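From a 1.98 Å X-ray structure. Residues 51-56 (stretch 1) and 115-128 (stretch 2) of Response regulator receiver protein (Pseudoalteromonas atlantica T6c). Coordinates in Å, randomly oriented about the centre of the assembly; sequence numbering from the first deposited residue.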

ATOM      1  N   ALA A  51      22.952  -6.576  19.227  1.00 39.94           N
ATOM      2  CA  ALA A  51      22.353  -6.284  17.930  1.00 36.45           C
ATOM      3  C   ALA A  51      23.404  -6.572  16.869  1.00 33.98           C
ATOM      4  O   ALA A  51      24.546  -6.112  16.973  1.00 33.92           O
ATOM      5  CB  ALA A  51      21.923  -4.826  17.863  1.00 35.43           C
ATOM      6  N   ILE A  52      23.019  -7.334  15.853  1.00 32.20           N
ATOM      7  CA  ILE A  52      23.934  -7.685  14.780  1.00 28.84           C
ATOM      8  C   ILE A  52      23.506  -7.095  13.439  1.00 28.52           C
ATOM      9  O   ILE A  52      24.307  -7.025  12.516  1.00 27.52           O
ATOM     10  CB  ILE A  52      24.052  -9.218  14.630  1.00 30.45           C
ATOM     11  CG1 ILE A  52      22.691  -9.813  14.265  1.00 29.37           C
ATOM     12  CG2 ILE A  52      24.552  -9.828  15.938  1.00 32.05           C
ATOM     13  CD1 ILE A  52      22.734 -11.267  13.867  1.00 29.31           C
ATOM     14  N   GLY A  53      22.246  -6.673  13.329  1.00 26.25           N
ATOM     15  CA  GLY A  53      21.786  -6.098  12.073  1.00 22.86           C
ATOM     16  C   GLY A  53      20.505  -5.290  12.166  1.00 21.72           C
ATOM     17  O   GLY A  53      19.916  -5.161  13.243  1.00 20.27           O
HETATM   18  N   MSE A  54      20.079  -4.735  11.033  1.00 18.89           N
HETATM   19  CA  MSE A  54      18.859  -3.941  10.972  1.00 18.15           C
HETATM   20  C   MSE A  54      18.124  -4.109   9.640  1.00 17.87           C
HETATM   21  O   MSE A  54      18.720  -4.438   8.620  1.00 16.12           O
HETATM   22  CB  MSE A  54      19.166  -2.448  11.178  1.00 18.84           C
HETATM   23  CG  MSE A  54      19.564  -2.059  12.608  1.00 25.32           C
HETATM   24 SE   MSE A  54      19.642  -0.132  12.911  1.00 32.11          SE
HETATM   25  CE  MSE A  54      17.858   0.276  12.443  1.00 23.51           C
ATOM     26  N   ILE A  55      16.818  -3.886   9.679  1.00 16.83           N
ATOM     27  CA  ILE A  55      15.962  -3.949   8.497  1.00 15.91           C
ATOM     28  C   ILE A  55      15.163  -2.662   8.605  1.00 17.30           C
ATOM     29  O   ILE A  55      14.532  -2.394   9.638  1.00 15.30           O
ATOM     30  CB  ILE A  55      15.021  -5.148   8.525  1.00 15.44           C
ATOM     31  CG1 ILE A  55      15.844  -6.440   8.566  1.00 18.63           C
ATOM     32  CG2 ILE A  55      14.104  -5.113   7.299  1.00 19.91           C
ATOM     33  CD1 ILE A  55      15.012  -7.721   8.505  1.00 18.62           C
ATOM     34  N   ILE A  56      15.210  -1.853   7.553  1.00 13.49           N
ATOM     35  CA  ILE A  56      14.534  -0.566   7.581  1.00 14.17           C
ATOM     36  C   ILE A  56      13.738  -0.295   6.310  1.00 15.10           C
ATOM     37  O   ILE A  56      14.231  -0.508   5.200  1.00 14.56           O
ATOM     38  CB  ILE A  56      15.568   0.574   7.769  1.00 13.84           C
ATOM     39  CG1 ILE A  56      16.450   0.296   8.996  1.00 16.52           C
ATOM     40  CG2 ILE A  56      14.870   1.908   7.918  1.00 15.00           C
ATOM     41  CD1 ILE A  56      17.553   1.361   9.205  1.00 20.36           C
ATOM     42  N   VAL A 115      14.800 -14.566  -0.446  1.00 35.61           N
ATOM     43  CA  VAL A 115      15.780 -13.498  -0.586  1.00 34.33           C
ATOM     44  C   VAL A 115      15.991 -12.876   0.789  1.00 32.27           C
ATOM     45  O   VAL A 115      17.116 -12.737   1.260  1.00 31.83           O
ATOM     46  CB  VAL A 115      15.291 -12.408  -1.562  1.00 34.87           C
ATOM     47  CG1 VAL A 115      16.264 -11.231  -1.568  1.00 33.83           C
ATOM     48  CG2 VAL A 115      15.171 -12.991  -2.961  1.00 35.41           C
ATOM     49  N   LEU A 116      14.896 -12.510   1.441  1.00 31.24           N
ATOM     50  CA  LEU A 116      14.993 -11.910   2.758  1.00 30.88           C
ATOM     51  C   LEU A 116      15.622 -12.889   3.741  1.00 29.72           C
ATOM     52  O   LEU A 116      16.549 -12.535   4.462  1.00 28.27           O
ATOM     53  CB  LEU A 116      13.615 -11.492   3.263  1.00 31.54           C
ATOM     54  CG  LEU A 116      13.610 -10.988   4.708  1.00 33.84           C
ATOM     55  CD1 LEU A 116      14.399  -9.688   4.809  1.00 30.99           C
ATOM     56  CD2 LEU A 116      12.179 -10.792   5.173  1.00 34.73           C
ATOM     57  N   VAL A 117      15.124 -14.121   3.767  1.00 29.09           N
ATOM     58  CA  VAL A 117      15.655 -15.118   4.691  1.00 31.04           C
ATOM     59  C   VAL A 117      17.161 -15.264   4.495  1.00 31.02           C
ATOM     60  O   VAL A 117      17.927 -15.262   5.458  1.00 31.70           O
ATOM     61  CB  VAL A 117      14.939 -16.484   4.503  1.00 31.61           C
ATOM     62  CG1 VAL A 117      15.566 -17.544   5.403  1.00 31.89           C
ATOM     63  CG2 VAL A 117      13.466 -16.332   4.842  1.00 30.63           C
ATOM     64  N   HIS A 118      17.583 -15.352   3.241  1.00 32.80           N
ATOM     65  CA  HIS A 118      18.994 -15.487   2.927  1.00 34.65           C
ATOM     66  C   HIS A 118      19.815 -14.301   3.432  1.00 33.50           C
ATOM     67  O   HIS A 118      20.863 -14.484   4.052  1.00 33.75           O
ATOM     68  CB  HIS A 118      19.179 -15.643   1.415  1.00 38.51           C
ATOM     69  CG  HIS A 118      20.609 -15.781   0.997  1.00 42.46           C
ATOM     70  ND1 HIS A 118      21.444 -14.696   0.835  1.00 45.07           N
ATOM     71  CD2 HIS A 118      21.366 -16.879   0.764  1.00 43.70           C
ATOM     72  CE1 HIS A 118      22.657 -15.120   0.523  1.00 45.23           C
ATOM     73  NE2 HIS A 118      22.636 -16.440   0.474  1.00 44.01           N
ATOM     74  N   ASP A 119      19.343 -13.085   3.164  1.00 33.74           N
ATOM     75  CA  ASP A 119      20.049 -11.882   3.605  1.00 31.15           C
ATOM     76  C   ASP A 119      20.238 -11.846   5.112  1.00 30.24           C
ATOM     77  O   ASP A 119      21.295 -11.449   5.608  1.00 30.71           O
ATOM     78  CB  ASP A 119      19.296 -10.621   3.177  1.00 31.88           C
ATOM     79  CG  ASP A 119      19.428 -10.336   1.697  1.00 33.37           C
ATOM     80  OD1 ASP A 119      20.275 -10.976   1.042  1.00 30.70           O
ATOM     81  OD2 ASP A 119      18.692  -9.459   1.195  1.00 33.25           O
ATOM     82  N   VAL A 120      19.207 -12.249   5.843  1.00 28.33           N
ATOM     83  CA  VAL A 120      19.275 -12.255   7.296  1.00 29.19           C
ATOM     84  C   VAL A 120      20.221 -13.342   7.816  1.00 31.11           C
ATOM     85  O   VAL A 120      21.011 -13.100   8.727  1.00 31.92           O
ATOM     86  CB  VAL A 120      17.875 -12.446   7.902  1.00 29.09           C
ATOM     87  CG1 VAL A 120      17.974 -12.612   9.412  1.00 28.09           C
ATOM     88  CG2 VAL A 120      17.000 -11.238   7.556  1.00 27.16           C
ATOM     89  N   GLN A 121      20.142 -14.536   7.238  1.00 32.84           N
ATOM     90  CA  GLN A 121      21.013 -15.633   7.655  1.00 36.40           C
ATOM     91  C   GLN A 121      22.470 -15.219   7.459  1.00 37.50           C
ATOM     92  O   GLN A 121      23.338 -15.523   8.285  1.00 38.02           O
ATOM     93  CB  GLN A 121      20.723 -16.888   6.829  1.00 37.21           C
ATOM     94  CG  GLN A 121      21.392 -18.147   7.359  1.00 39.09           C
ATOM     95  CD  GLN A 121      20.836 -18.573   8.708  1.00 40.69           C
ATOM     96  OE1 GLN A 121      21.491 -18.418   9.743  1.00 42.44           O
ATOM     97  NE2 GLN A 121      19.621 -19.109   8.701  1.00 39.68           N
ATOM     98  N   GLN A 122      22.734 -14.519   6.362  1.00 38.56           N
ATOM     99  CA  GLN A 122      24.083 -14.055   6.063  1.00 39.91           C
ATOM    100  C   GLN A 122      24.588 -13.141   7.181  1.00 38.76           C
ATOM    101  O   GLN A 122      25.733 -13.250   7.620  1.00 37.57           O
ATOM    102  CB  GLN A 122      24.093 -13.312   4.725  1.00 43.15           C
ATOM    103  CG  GLN A 122      25.473 -12.848   4.290  1.00 49.95           C
ATOM    104  CD  GLN A 122      25.486 -12.263   2.887  1.00 53.82           C
ATOM    105  OE1 GLN A 122      25.186 -12.952   1.908  1.00 56.35           O
ATOM    106  NE2 GLN A 122      25.837 -10.985   2.783  1.00 55.38           N
ATOM    107  N   ILE A 123      23.727 -12.240   7.643  1.00 37.33           N
ATOM    108  CA  ILE A 123      24.088 -11.328   8.723  1.00 35.03           C
ATOM    109  C   ILE A 123      24.338 -12.132  10.002  1.00 36.23           C
ATOM    110  O   ILE A 123      25.259 -11.844  10.764  1.00 35.04           O
ATOM    111  CB  ILE A 123      22.960 -10.301   8.978  1.00 34.21           C
ATOM    112  CG1 ILE A 123      22.842  -9.356   7.779  1.00 32.05           C
ATOM    113  CG2 ILE A 123      23.230  -9.527  10.262  1.00 30.53           C
ATOM    114  CD1 ILE A 123      21.650  -8.423   7.844  1.00 28.34           C
ATOM    115  N   ILE A 124      23.504 -13.139  10.230  1.00 37.43           N
ATOM    116  CA  ILE A 124      23.635 -13.999  11.398  1.00 39.43           C
ATOM    117  C   ILE A 124      24.996 -14.700  11.385  1.00 40.77           C
ATOM    118  O   ILE A 124      25.723 -14.676  12.381  1.00 40.93           O
ATOM    119  CB  ILE A 124      22.510 -15.067  11.428  1.00 39.25           C
ATOM    120  CG1 ILE A 124      21.167 -14.394  11.722  1.00 38.52           C
ATOM    121  CG2 ILE A 124      22.815 -16.136  12.479  1.00 39.57           C
ATOM    122  CD1 ILE A 124      19.978 -15.317  11.592  1.00 39.01           C
ATOM    123  N   ASN A 125      25.338 -15.311  10.252  1.00 40.63           N
ATOM    124  CA  ASN A 125      26.604 -16.025  10.109  1.00 42.20           C
ATOM    125  C   ASN A 125      27.815 -15.105  10.170  1.00 43.83           C
ATOM    126  O   ASN A 125      28.794 -15.400  10.856  1.00 44.12           O
ATOM    127  CB  ASN A 125      26.635 -16.799   8.791  1.00 40.74           C
ATOM    128  CG  ASN A 125      25.529 -17.822   8.691  1.00 40.23           C
ATOM    129  OD1 ASN A 125      24.993 -18.271   9.699  1.00 41.52           O
ATOM    130  ND2 ASN A 125      25.190 -18.209   7.469  1.00 39.71           N
ATOM    131  N   GLY A 126      27.751 -13.998   9.439  1.00 45.09           N
ATOM    132  CA  GLY A 126      28.851 -13.057   9.431  1.00 47.20           C
ATOM    133  C   GLY A 126      29.086 -12.461  10.803  1.00 49.97           C
ATOM    134  O   GLY A 126      30.172 -11.945  11.090  1.00 49.95           O
ATOM    135  N   ALA A 127      28.066 -12.534  11.655  1.00 51.04           N
ATOM    136  CA  ALA A 127      28.149 -11.996  13.008  1.00 53.03           C
ATOM    137  C   ALA A 127      28.906 -12.943  13.930  1.00 53.96           C
ATOM    138  O   ALA A 127      29.746 -12.512  14.718  1.00 54.47           O
ATOM    139  CB  ALA A 127      26.750 -11.741  13.553  1.00 52.42           C
ATOM    140  N   LYS A 128      28.599 -14.232  13.835  1.00 55.22           N
ATOM    141  CA  LYS A 128      29.267 -15.231  14.660  1.00 57.01           C
ATOM    142  C   LYS A 128      30.601 -15.631  14.034  1.00 56.84           C
ATOM    143  O   LYS A 128      30.743 -16.797  13.622  1.00 57.54           O
ATOM    144  CB  LYS A 128      28.367 -16.459  14.839  1.00 57.91           C
ATOM    145  CG  LYS A 128      27.835 -17.061  13.548  1.00 59.77           C
ATOM    146  CD  LYS A 128      26.812 -18.157  13.835  1.00 61.05           C
ATOM    147  CE  LYS A 128      26.167 -18.670  12.554  1.00 61.93           C
ATOM    148  NZ  LYS A 128      25.085 -19.659  12.821  1.00 61.49           N
TER

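Strand 51-56 packs against helix 115-127 of the same chain. The two run nearly antiparallel, at 159° between their N-to-C directions, and their axes approach to 8.1 Å. No hydrogen bond crosses between them. The contact is apolar and buries 273 Å², counted over both sides. Within the helix, backbone bonds such as Ile124 N to Val120 O (2.9 Å) and Gln122 N to His118 O (3.0 Å) hold the turns together.

Ile52 is the main contributor from the strand. Its CA-to-CB bond points toward the helix, and its chi1 is p (62°) with chi2 t (170°). This conformation spreads the side chain over the last turn of the helix. Ile52 CD1 lies 3.8 Å from Ile124 CA, 4.1 Å from Ile124 CG1 and 4.0 Å from Ile123 CG2. Ile52 CG2 lies 3.8 Å from Ala127 CB. Ile52 CD1 is also 4.1 Å from Ala127 CB, so both branches meet Ala127, while CD1 alone goes on to Ile123 and Ile124. A branched apolar side chain suits a place that covers this much of the turn.

Ala127 also points toward the strand. Its CA is 6.3 Å from Ile52 CA, and a single methyl fills the short gap. The site is at the exposed end of the contact, where Ala127 still gives 29 Å² to it.

Ile124 behaves differently. Its CA-to-CB bond points away from the strand, and it meets Ile52 through CA and the near part of its side chain. Its rotamer is m, t.

Ile123 is buried and points toward the strand. With chi1 m (-68°) and chi2 t (172°), its CG2 faces the strand backbone. Ile123 CG2 is 3.5 Å from Ile52 O and 4.1 Å from Gly53 CA. The approach to the carbonyl is a van der Waals contact.

Gly53 makes room for this methyl. The CA atoms of Gly53 and Ile123 are 6.6 Å apart. An ideal CB on Gly53 would point toward the helix and come within 2.9 Å of Ile123 CG2, which is a clash. The absence of a side chain lets Ile123 pack directly on the backbone.

Ile55 extends the contact toward the start of the helical stretch. It is buried, and its CA-to-CB bond points toward the helix. Its chi1 is m (-61°) and its chi2 is t (-176°), so the longer branch is extended. Ile55 CD1 reaches 4.1 Å from Val120 CG2 and 4.2 Å from Leu116 CD1, residues one turn apart.

In both partners the CA-to-CB bond points sideways relative to the strand. Leu116 has chi1 t (174°) and chi2 p (66°), and its end comes nearer the strand than its CB direction suggests. Val120 has chi1 t (173°) and needs no such reach: its short, branched side chain already places CG2 beside Ile55.

Met54, a selenomethionine, has its CA-to-CB bond pointing away from the helix and makes no contact with it. The polar helix residues His118, Gln121, Gln122 and Asn125 make no contact with the strand.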